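Local coordinates for protein Cyp101j2 (Sphingobium yanoikuyae, PDB 5KYO) that is a haem-containing cytochrome P450 monooxygenase of the CYP101 family, associated with the hydroxylation of the monoterpene 1,8-cineole, at residues L292-A297 with I400-I405. Numbering follows the deposited sequence.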
# COMPACT_ATOMS: atom_id res chain seq x y z
N LEU A 292 24.06 -3.71 6.68
CA LEU A 292 23.35 -2.53 6.18
C LEU A 292 23.10 -1.47 7.25
O LEU A 292 23.35 -0.27 7.05
CB LEU A 292 22.02 -2.97 5.56
CG LEU A 292 21.05 -1.86 5.13
CD1 LEU A 292 21.65 -1.04 4.00
CD2 LEU A 292 19.76 -2.52 4.70
N ARG A 293 22.59 -1.91 8.39
CA ARG A 293 22.33 -1.02 9.52
C ARG A 293 23.57 -0.23 9.96
O ARG A 293 23.52 0.98 10.14
CB ARG A 293 21.76 -1.83 10.70
CG ARG A 293 21.37 -1.02 11.92
CD ARG A 293 20.83 -1.90 13.04
NE ARG A 293 21.86 -2.75 13.68
CZ ARG A 293 21.90 -4.07 13.60
NH1 ARG A 293 21.02 -4.74 12.87
NH2 ARG A 293 22.87 -4.73 14.23
N ARG A 294 24.69 -0.92 10.15
CA ARG A 294 25.90 -0.24 10.58
C ARG A 294 26.45 0.73 9.51
O ARG A 294 27.00 1.79 9.85
CB ARG A 294 26.97 -1.26 10.98
CG ARG A 294 26.47 -2.34 11.97
CD ARG A 294 27.11 -2.29 13.33
NE ARG A 294 26.49 -3.22 14.29
CZ ARG A 294 26.86 -4.49 14.45
NH1 ARG A 294 27.85 -5.00 13.73
NH2 ARG A 294 26.24 -5.24 15.34
N ALA A 295 26.28 0.41 8.23
CA ALA A 295 26.73 1.34 7.19
C ALA A 295 25.92 2.63 7.22
O ALA A 295 26.48 3.76 7.14
CB ALA A 295 26.64 0.67 5.81
N ILE A 296 24.61 2.48 7.35
CA ILE A 296 23.74 3.66 7.34
C ILE A 296 23.98 4.50 8.58
O ILE A 296 23.93 5.74 8.52
CB ILE A 296 22.24 3.27 7.25
CG1 ILE A 296 21.89 2.78 5.84
CG2 ILE A 296 21.36 4.43 7.59
CD1 ILE A 296 20.44 2.26 5.73
N ALA A 297 24.25 3.85 9.71
CA ALA A 297 24.49 4.58 10.96
C ALA A 297 25.78 5.37 10.87
O ALA A 297 25.83 6.52 11.32
CB ALA A 297 24.54 3.63 12.13
N ILE A 400 18.84 6.21 17.53
CA ILE A 400 19.03 4.79 17.84
C ILE A 400 19.75 4.14 16.67
O ILE A 400 19.15 3.47 15.84
CB ILE A 400 17.66 4.09 18.12
CG1 ILE A 400 16.86 4.87 19.17
CG2 ILE A 400 17.86 2.63 18.56
CD1 ILE A 400 15.38 4.50 19.26
N PRO A 401 21.08 4.37 16.59
CA PRO A 401 21.88 3.90 15.46
C PRO A 401 21.92 2.38 15.43
O PRO A 401 21.96 1.82 14.33
CB PRO A 401 23.28 4.48 15.74
CG PRO A 401 23.28 4.80 17.21
CD PRO A 401 21.87 5.20 17.52
N GLU A 402 21.88 1.76 16.60
CA GLU A 402 22.13 0.32 16.72
C GLU A 402 21.02 -0.38 17.51
O GLU A 402 20.71 -0.04 18.64
CB GLU A 402 23.50 0.07 17.37
CG GLU A 402 23.79 -1.43 17.74
CD GLU A 402 24.06 -2.35 16.55
OE1 GLU A 402 24.25 -1.85 15.43
OE2 GLU A 402 24.07 -3.60 16.74
N PHE A 403 20.43 -1.38 16.88
CA PHE A 403 19.27 -2.04 17.42
C PHE A 403 19.15 -3.40 16.76
O PHE A 403 19.84 -3.66 15.78
CB PHE A 403 18.00 -1.20 17.17
CG PHE A 403 17.82 -0.80 15.73
CD1 PHE A 403 18.51 0.29 15.21
CD2 PHE A 403 16.98 -1.52 14.89
CE1 PHE A 403 18.35 0.66 13.89
CE2 PHE A 403 16.81 -1.15 13.57
CZ PHE A 403 17.50 -0.07 13.07
N ARG A 404 18.24 -4.23 17.26
CA ARG A 404 17.97 -5.51 16.63
C ARG A 404 16.64 -6.05 17.13
O ARG A 404 16.05 -5.49 18.04
CB ARG A 404 19.08 -6.51 16.94
CG ARG A 404 19.08 -6.95 18.39
CD ARG A 404 19.94 -8.18 18.61
NE ARG A 404 19.62 -8.83 19.89
CZ ARG A 404 20.20 -9.95 20.33
NH1 ARG A 404 21.15 -10.52 19.60
NH2 ARG A 404 19.85 -10.47 21.51
N ILE A 405 16.15 -7.12 16.52
CA ILE A 405 14.95 -7.78 17.04
C ILE A 405 15.23 -8.27 18.45
O ILE A 405 16.30 -8.82 18.69
CB ILE A 405 14.52 -8.98 16.17
CG1 ILE A 405 14.36 -8.56 14.70
CG2 ILE A 405 13.22 -9.58 16.72
CD1 ILE A 405 13.24 -7.58 14.47
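Both carboxylate oxygens of Glu-402 are shared by Arg-293 and Arg-294, each guanidinium gripping side-on through NE and NH2. OE1 accepts from Arg-294 NE at 2.9 Å and from Arg-293 NE at 3.1 Å, and the two donors come from opposite faces of the carboxylate plane. OE2 repeats the pattern, with Arg-293 NH2 at 3.0 Å and Arg-294 NH2 at 3.1 Å. Both bonds of Arg-294 are nearly straight, with both acceptors close to its guanidinium plane. In the Arg-293 pair the NE bond is similarly straight, whereas that from NH2 is bent to 143°, its acceptor tilted out of the guanidinium plane; the guanidinium and carboxylate planes are 64° apart.

Arg-293 leaves the helix extended, CG anti to the backbone N, and turns at chi3 (70°), which brings its guanidinium to the carboxylate while the aliphatic part stays over Phe-403. There CD makes a CH-pi contact 3.8 Å from the ring centroid, over the face. The backbone O of Phe-403 sits above the centre of the guanidinium, 3.0 Å from CZ; approaching the face, it makes no hydrogen bond with NE or NH1. NH1 instead donates to the backbone O of Leu-286 of helix 273-288. Trp-396 of helix 382-399 meets the Phe-403 ring edge-to-face. One turn on from Arg-293, Ala-297 CB rests against Pro-401 CB at 3.9 Å.

The contact thus ties helix 290-298 to the chain that leaves helix 382-399 and enters strand 404-405, at the periphery of the P450 fold. Two adjacent cations flanking one carboxylate should favour its ionised form, and the opposed two-point grips would restrict rotation of the Glu-402 head group.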